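Local atomic coordinates of glycosyl hydrolases family 2, sugar binding domain protein (Bacteroides uniformis str. 3978 T3 ii, PDB entry 6D1P), a protein that probably hydrolyses O-glycosidic bonds as a gut bacterial beta-glucuronidase of glycoside hydrolase family 2. Residues L109-A114 with T118-Y123; I164-D169 with G188-Y193; M523-E528 with P640-V645. All coordinates share one frame; numbering follows the deposited sequence.

Contact 1 of 3, residues L109-A114 with T118-Y123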
# COMPACT_ATOMS: atom_id res chain seq x y z
N LEU A 109 18.85 7.58 22.02
CA LEU A 109 18.32 6.44 21.30
C LEU A 109 19.39 5.97 20.33
O LEU A 109 19.94 6.77 19.57
CB LEU A 109 17.05 6.82 20.55
CG LEU A 109 15.91 7.22 21.48
CD1 LEU A 109 14.71 7.68 20.67
CD2 LEU A 109 15.52 6.04 22.35
N GLU A 110 19.73 4.70 20.42
CA GLU A 110 20.74 4.09 19.57
C GLU A 110 20.04 3.22 18.54
O GLU A 110 19.14 2.44 18.88
CB GLU A 110 21.70 3.24 20.40
CG GLU A 110 23.09 3.78 20.51
CD GLU A 110 24.05 2.73 21.01
OE1 GLU A 110 23.62 1.57 21.18
OE2 GLU A 110 25.24 3.06 21.22
N PHE A 111 20.47 3.34 17.28
CA PHE A 111 19.88 2.59 16.17
C PHE A 111 20.94 1.67 15.60
O PHE A 111 21.93 2.14 15.02
CB PHE A 111 19.35 3.54 15.09
CG PHE A 111 18.27 4.45 15.57
CD1 PHE A 111 18.58 5.65 16.15
CD2 PHE A 111 16.94 4.10 15.44
CE1 PHE A 111 17.59 6.49 16.60
CE2 PHE A 111 15.94 4.93 15.88
CZ PHE A 111 16.26 6.13 16.46
N GLU A 112 20.76 0.36 15.78
CA GLU A 112 21.68 -0.58 15.17
C GLU A 112 21.44 -0.72 13.68
O GLU A 112 22.30 -1.25 12.97
CB GLU A 112 21.59 -1.94 15.86
CG GLU A 112 21.88 -1.85 17.35
CD GLU A 112 21.93 -3.20 18.05
OE1 GLU A 112 21.74 -4.24 17.39
OE2 GLU A 112 22.16 -3.22 19.28
N GLY A 113 20.29 -0.24 13.20
CA GLY A 113 20.03 -0.19 11.77
C GLY A 113 18.59 0.12 11.47
O GLY A 113 17.69 -0.49 12.06
N ALA A 114 18.34 1.05 10.55
CA ALA A 114 16.98 1.36 10.14
C ALA A 114 17.02 1.85 8.70
O ALA A 114 17.92 2.60 8.32
CB ALA A 114 16.35 2.43 11.04
N THR A 118 15.67 8.03 8.04
CA THR A 118 15.02 7.97 9.35
C THR A 118 15.04 9.34 10.00
O THR A 118 16.02 10.08 9.89
CB THR A 118 15.70 6.92 10.26
OG1 THR A 118 15.71 5.64 9.62
CG2 THR A 118 14.98 6.81 11.58
N GLU A 119 13.94 9.69 10.68
CA GLU A 119 13.82 10.94 11.42
C GLU A 119 13.26 10.65 12.81
O GLU A 119 12.31 9.88 12.96
CB GLU A 119 12.91 11.94 10.71
CG GLU A 119 13.37 12.35 9.32
CD GLU A 119 12.37 13.28 8.62
OE1 GLU A 119 11.33 13.62 9.22
OE2 GLU A 119 12.63 13.68 7.46
N VAL A 120 13.86 11.28 13.83
CA VAL A 120 13.58 10.99 15.23
C VAL A 120 12.96 12.22 15.89
O VAL A 120 13.52 13.33 15.80
CB VAL A 120 14.85 10.57 15.97
CG1 VAL A 120 14.50 10.05 17.34
CG2 VAL A 120 15.59 9.53 15.17
N TYR A 121 11.85 12.03 16.60
CA TYR A 121 11.14 13.12 17.24
C TYR A 121 10.90 12.81 18.71
O TYR A 121 10.48 11.71 19.05
CB TYR A 121 9.79 13.38 16.57
CG TYR A 121 9.87 13.82 15.13
CD1 TYR A 121 10.09 12.91 14.10
CD2 TYR A 121 9.67 15.16 14.80
CE1 TYR A 121 10.14 13.33 12.78
CE2 TYR A 121 9.72 15.58 13.48
CZ TYR A 121 9.95 14.67 12.47
OH TYR A 121 9.99 15.12 11.17
N VAL A 122 11.20 13.78 19.57
CA VAL A 122 10.67 13.84 20.93
C VAL A 122 9.49 14.81 20.90
O VAL A 122 9.65 15.99 20.55
CB VAL A 122 11.74 14.33 21.93
CG1 VAL A 122 11.09 14.68 23.27
CG2 VAL A 122 12.85 13.30 22.10
N TYR A 123 8.31 14.32 21.25
CA TYR A 123 7.09 15.10 21.07
C TYR A 123 7.09 15.76 19.69
O TYR A 123 7.18 15.05 18.68
CB TYR A 123 6.94 16.13 22.20
CG TYR A 123 5.57 16.77 22.26
CD1 TYR A 123 5.44 18.15 22.37
CD2 TYR A 123 4.41 16.00 22.19
CE1 TYR A 123 4.19 18.76 22.42
CE2 TYR A 123 3.16 16.59 22.24
CZ TYR A 123 3.05 17.98 22.35
OH TYR A 123 1.82 18.59 22.40
O HOH W 1 18.05 5.29 8.21
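With chi1 at -170°, Val-120 sets CG1 opposite the backbone N and CG2 beside it. CG1 then meets Leu-109 and CG2 meets Phe-111. Phe-111 holds CG anti to its carbonyl carbon (chi1 -61°), and its ring reaches toward Val-120 from the opposite direction. The contact belongs to the core of the beta-sandwich of the family 2 sugar-binding domain. Strand 106-111 lies in one sheet and strand 117-122 in the other, and no hydrogen bond joins the two segments. Packing does the work. Phe-111 CZ touches Val-120 CG2 at 3.7 Å, with CE1 of the same ring close behind. The methyl meets the ring obliquely. The other branch, Val-120 CG1, lies 4.1 Å from Leu-109 CD1. One valine thus touches two residues of the facing strand, one with each methyl. The Phe-111 ring is also stacked with Trp-137 of strand 137-140, the neighbouring strand in its own sheet. Glu-119 and Tyr-121 point to the other side of strand 117-122, where Tyr-121 OH donates to Glu-119 OE1 at 2.8 Å. At the Ala-114 end a hydroxyl and a water join the packing. Ala-114 CB packs on Thr-118 OG1 at 3.6 Å. A water joins the same two residues: it lies 2.7 Å from Ala-114 O and 2.8 Å from Thr-118 OG1, hydrogen-bonded to both.

Contact 2 of 3, residues I164-D169 with G188-Y193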
# COMPACT_ATOMS: atom_id res chain seq x y z
N ILE A 164 7.72 9.44 21.93
CA ILE A 164 8.74 9.26 20.90
C ILE A 164 8.03 8.91 19.59
O ILE A 164 7.11 8.08 19.58
CB ILE A 164 9.73 8.14 21.30
CG1 ILE A 164 10.48 8.56 22.56
CG2 ILE A 164 10.73 7.82 20.18
CD1 ILE A 164 11.23 9.86 22.39
N ALA A 165 8.46 9.52 18.50
CA ALA A 165 8.00 9.10 17.19
C ALA A 165 9.19 9.04 16.25
O ALA A 165 10.12 9.85 16.35
CB ALA A 165 6.92 10.03 16.61
N ILE A 166 9.17 8.06 15.35
CA ILE A 166 10.25 7.84 14.40
C ILE A 166 9.64 7.60 13.04
O ILE A 166 8.81 6.70 12.87
CB ILE A 166 11.12 6.65 14.80
CG1 ILE A 166 11.65 6.86 16.21
CG2 ILE A 166 12.27 6.52 13.81
CD1 ILE A 166 12.28 5.65 16.80
N ARG A 167 10.06 8.41 12.06
CA ARG A 167 9.62 8.27 10.68
C ARG A 167 10.71 7.55 9.90
O ARG A 167 11.86 8.00 9.89
CB ARG A 167 9.33 9.64 10.07
CG ARG A 167 8.82 9.64 8.62
CD ARG A 167 8.71 11.09 8.08
NE ARG A 167 8.06 11.20 6.77
CZ ARG A 167 8.69 11.04 5.61
NH1 ARG A 167 9.99 10.73 5.58
NH2 ARG A 167 8.04 11.18 4.47
N CYS A 168 10.37 6.41 9.29
CA CYS A 168 11.28 5.69 8.40
C CYS A 168 10.75 5.73 6.98
O CYS A 168 9.55 5.70 6.76
CB CYS A 168 11.46 4.23 8.82
SG CYS A 168 12.43 4.04 10.31
N ASP A 169 11.66 5.80 6.02
CA ASP A 169 11.26 5.89 4.63
C ASP A 169 12.21 5.06 3.78
O ASP A 169 13.44 5.17 3.91
CB ASP A 169 11.24 7.35 4.16
CG ASP A 169 10.98 7.48 2.68
OD1 ASP A 169 9.81 7.65 2.30
OD2 ASP A 169 11.95 7.38 1.89
N GLY A 188 12.49 -1.38 4.47
CA GLY A 188 12.10 -0.23 5.27
C GLY A 188 11.78 -0.61 6.70
O GLY A 188 11.33 -1.73 6.98
N GLY A 189 12.02 0.33 7.62
CA GLY A 189 11.55 0.24 8.99
C GLY A 189 12.68 0.06 9.99
O GLY A 189 13.87 0.10 9.65
N LEU A 190 12.29 -0.14 11.25
CA LEU A 190 13.22 -0.31 12.37
C LEU A 190 13.51 -1.80 12.52
O LEU A 190 13.11 -2.48 13.47
CB LEU A 190 12.64 0.30 13.64
CG LEU A 190 12.36 1.81 13.52
CD1 LEU A 190 11.44 2.30 14.62
CD2 LEU A 190 13.66 2.63 13.50
N TYR A 191 14.21 -2.32 11.53
CA TYR A 191 14.41 -3.75 11.43
C TYR A 191 15.61 -4.23 12.21
O TYR A 191 15.87 -5.43 12.25
CB TYR A 191 14.51 -4.17 9.96
CG TYR A 191 15.37 -3.29 9.06
CD1 TYR A 191 16.75 -3.21 9.22
CD2 TYR A 191 14.79 -2.58 8.00
CE1 TYR A 191 17.54 -2.43 8.38
CE2 TYR A 191 15.56 -1.81 7.15
CZ TYR A 191 16.93 -1.73 7.35
OH TYR A 191 17.71 -0.97 6.50
N ARG A 192 16.35 -3.32 12.84
CA ARG A 192 17.35 -3.70 13.83
C ARG A 192 17.02 -2.98 15.12
O ARG A 192 16.34 -1.95 15.12
CB ARG A 192 18.79 -3.36 13.41
CG ARG A 192 19.26 -4.10 12.23
CD ARG A 192 20.73 -3.80 12.00
NE ARG A 192 21.13 -4.23 10.67
CZ ARG A 192 22.13 -3.68 9.99
NH1 ARG A 192 22.82 -2.70 10.54
NH2 ARG A 192 22.44 -4.12 8.78
N TYR A 193 17.54 -3.54 16.21
CA TYR A 193 17.20 -3.09 17.55
C TYR A 193 17.43 -1.59 17.73
O TYR A 193 18.41 -1.02 17.24
CB TYR A 193 18.01 -3.86 18.58
CG TYR A 193 17.63 -5.31 18.66
CD1 TYR A 193 16.33 -5.69 19.00
CD2 TYR A 193 18.56 -6.32 18.40
CE1 TYR A 193 15.96 -7.01 19.06
CE2 TYR A 193 18.21 -7.64 18.47
CZ TYR A 193 16.91 -7.99 18.80
OH TYR A 193 16.54 -9.32 18.86
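Leu-190 reaches its isobutyl group across to Ile-166 and Cys-168, two residues on the same side of strand 162-169. The leucine and isoleucine side chains meet at a slant, branch against branch. Leu-190 CD1 touches Ile-166 CD1 at 4.1 Å. Leu-190 CD2 touches both strand residues: it is 3.7 Å from Cys-168 SG and 4.1 Å from Ile-166 CG2. Leu-190 also touches Ala-114 of segment 109-114. The sulfur has its place because SG is anti to the carbonyl carbon of Cys-168 (chi1 -72°), which turns it to the leucine. Cys-168 CB meets the backbone instead, at 4.0 Å from Gly-189 CA. At the backbone angles of Gly-189 (phi 112°) a side chain would collide with the preceding carbonyl oxygen. Leu-190 is the centre of an inverse gamma turn, with a weak bond from Tyr-191 N to Gly-189 O at 3.1 Å. The turn presents the leucine to the core. Replacing Leu-190 by an alanine removes the methyls that cover Cys-168 SG and the Ile-166 methyls, and would probably open a gap between loop and strand. Tyr-92 OH is hydrogen-bonded to Leu-190 N and adds a polar tie to strand 89-96. Strand 162-169 runs between strands 89-96 and 117-122 of the sugar-binding domain, antiparallel to both, and helix 45-49 packs against it through Ala-165.

Contact 3 of 3, residues M523-E528 with P640-V645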
# COMPACT_ATOMS: atom_id res chain seq x y z
N MET A 523 15.68 -34.50 -10.74
CA MET A 523 15.69 -34.95 -12.13
C MET A 523 16.61 -36.16 -12.27
O MET A 523 17.75 -36.13 -11.80
CB MET A 523 16.15 -33.80 -13.05
CG MET A 523 16.38 -34.20 -14.49
SD MET A 523 14.96 -35.01 -15.25
CE MET A 523 13.64 -33.83 -14.94
N GLU A 524 16.09 -37.23 -12.89
CA GLU A 524 16.90 -38.43 -13.12
C GLU A 524 18.01 -38.14 -14.12
O GLU A 524 17.79 -37.43 -15.11
CB GLU A 524 16.03 -39.57 -13.64
CG GLU A 524 15.02 -40.15 -12.65
CD GLU A 524 15.66 -40.99 -11.55
OE1 GLU A 524 16.88 -41.29 -11.62
OE2 GLU A 524 14.93 -41.34 -10.60
N VAL A 525 19.19 -38.70 -13.86
CA VAL A 525 20.30 -38.59 -14.81
C VAL A 525 19.98 -39.41 -16.05
O VAL A 525 19.32 -40.45 -15.98
CB VAL A 525 21.63 -39.04 -14.16
CG1 VAL A 525 21.55 -40.50 -13.73
CG2 VAL A 525 22.78 -38.83 -15.13
N ASN A 526 20.46 -38.94 -17.20
CA ASN A 526 20.16 -39.53 -18.50
C ASN A 526 21.37 -39.34 -19.41
O ASN A 526 21.80 -38.21 -19.63
CB ASN A 526 18.91 -38.87 -19.09
CG ASN A 526 18.49 -39.49 -20.40
OD1 ASN A 526 18.98 -40.56 -20.78
ND2 ASN A 526 17.57 -38.83 -21.10
N LYS A 527 21.92 -40.44 -19.95
CA LYS A 527 23.23 -40.39 -20.60
C LYS A 527 23.16 -40.17 -22.11
O LYS A 527 24.20 -39.93 -22.73
CB LYS A 527 24.04 -41.67 -20.32
CG LYS A 527 24.39 -41.91 -18.83
CD LYS A 527 25.68 -41.20 -18.40
CE LYS A 527 25.65 -40.83 -16.91
NZ LYS A 527 26.75 -39.91 -16.46
N GLU A 528 21.97 -40.22 -22.71
CA GLU A 528 21.84 -39.97 -24.14
C GLU A 528 22.25 -38.56 -24.54
O GLU A 528 21.56 -37.89 -25.32
CB GLU A 528 20.40 -40.22 -24.58
CG GLU A 528 19.91 -41.64 -24.33
CD GLU A 528 18.53 -41.66 -23.69
OE1 GLU A 528 18.29 -42.53 -22.81
OE2 GLU A 528 17.68 -40.81 -24.06
N PRO A 640 18.90 -50.19 -13.72
CA PRO A 640 19.65 -49.79 -12.52
C PRO A 640 19.67 -48.27 -12.36
O PRO A 640 19.86 -47.53 -13.33
CB PRO A 640 21.06 -50.34 -12.77
CG PRO A 640 21.17 -50.35 -14.27
CD PRO A 640 19.79 -50.67 -14.79
N LYS A 641 19.47 -47.82 -11.12
CA LYS A 641 19.27 -46.41 -10.82
C LYS A 641 20.37 -45.92 -9.90
O LYS A 641 20.75 -46.61 -8.95
CB LYS A 641 17.90 -46.15 -10.18
CG LYS A 641 16.78 -46.07 -11.19
CD LYS A 641 17.10 -45.00 -12.24
CE LYS A 641 16.03 -44.98 -13.33
NZ LYS A 641 16.31 -44.05 -14.45
N GLU A 642 20.86 -44.71 -10.18
CA GLU A 642 21.96 -44.12 -9.44
C GLU A 642 21.49 -43.56 -8.10
O GLU A 642 20.42 -42.96 -8.00
CB GLU A 642 22.61 -43.02 -10.28
CG GLU A 642 23.65 -42.19 -9.58
CD GLU A 642 23.72 -40.79 -10.17
OE1 GLU A 642 22.78 -39.98 -9.90
OE2 GLU A 642 24.68 -40.51 -10.93
N ILE A 643 22.32 -43.77 -7.08
CA ILE A 643 22.14 -43.22 -5.74
C ILE A 643 23.46 -42.57 -5.34
O ILE A 643 24.51 -43.22 -5.37
CB ILE A 643 21.73 -44.30 -4.71
CG1 ILE A 643 20.33 -44.81 -4.96
CG2 ILE A 643 21.82 -43.78 -3.28
CD1 ILE A 643 20.27 -45.98 -5.91
N LEU A 644 23.41 -41.29 -4.97
CA LEU A 644 24.60 -40.58 -4.51
C LEU A 644 24.51 -40.36 -3.01
O LEU A 644 23.43 -40.15 -2.45
CB LEU A 644 24.75 -39.22 -5.21
CG LEU A 644 24.53 -39.18 -6.72
CD1 LEU A 644 24.38 -37.72 -7.24
CD2 LEU A 644 25.64 -39.93 -7.46
N VAL A 645 25.65 -40.39 -2.34
CA VAL A 645 25.69 -40.16 -0.91
C VAL A 645 26.73 -39.09 -0.63
O VAL A 645 27.83 -39.12 -1.19
CB VAL A 645 26.01 -41.44 -0.12
CG1 VAL A 645 26.11 -41.12 1.34
CG2 VAL A 645 24.92 -42.48 -0.35
O HOH W 2 18.76 -42.09 -13.91
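The carboxylate of Glu-642 carries Val-525 CG1 over one face. The methyl is almost equally far from all three atoms: 4.1 Å from Glu-642 OE1 and 4.2 Å from both Glu-642 CD and OE2. Val-525 CG1 stands between its own backbone N and carbonyl carbon (chi1 61°), and the two side chains cross at about a right angle. The Lys-641 chain lies over one face of the Glu-524 carboxylate at its OE1 end, with Lys-641 CD 3.8 Å from Glu-524 OE1. The salt bridge is long, at 4.0 Å from Glu-524 OE1 to Lys-641 NZ. A water bridges the same two groups. It donates to Glu-524 OE1 and, at 2.7 Å, to Val-525 O, and it accepts from Lys-641 NZ at 3.2 Å. Stronger partners hold both acids. Glu-524 OE2 pairs with Arg-633 NE and also accepts from Trp-634 N, while Glu-642 OE1 pairs with Arg-555. These charges probably favour the ionised form of both acids. The contact is an interdomain one, partly buried, polar and water-bridged. It joins a loop of the TIM barrel region to strand 641-647 of the beta-rich DUF4982 region.

In the fold
Contacts 1 and 2 are neighbours, with centres 7 Å apart, in the sugar-binding domain. Strands 117-122 and 162-169 lie side by side in one sheet, and backbone bonds probably join them, such as Glu-119 N to Arg-167 O at 2.8 Å. Contact 1 ties that sheet to the facing one, and contact 2 brings the loop before strand 194-199 onto the same core. Contact 3 lies on the opposite side of the chain's centre, about 56 Å from contact 1 and 51 Å from contact 2, centre to centre. The three follow in series along the chain. Two thus pack the interior of one domain, and the third joins the barrel to a later domain.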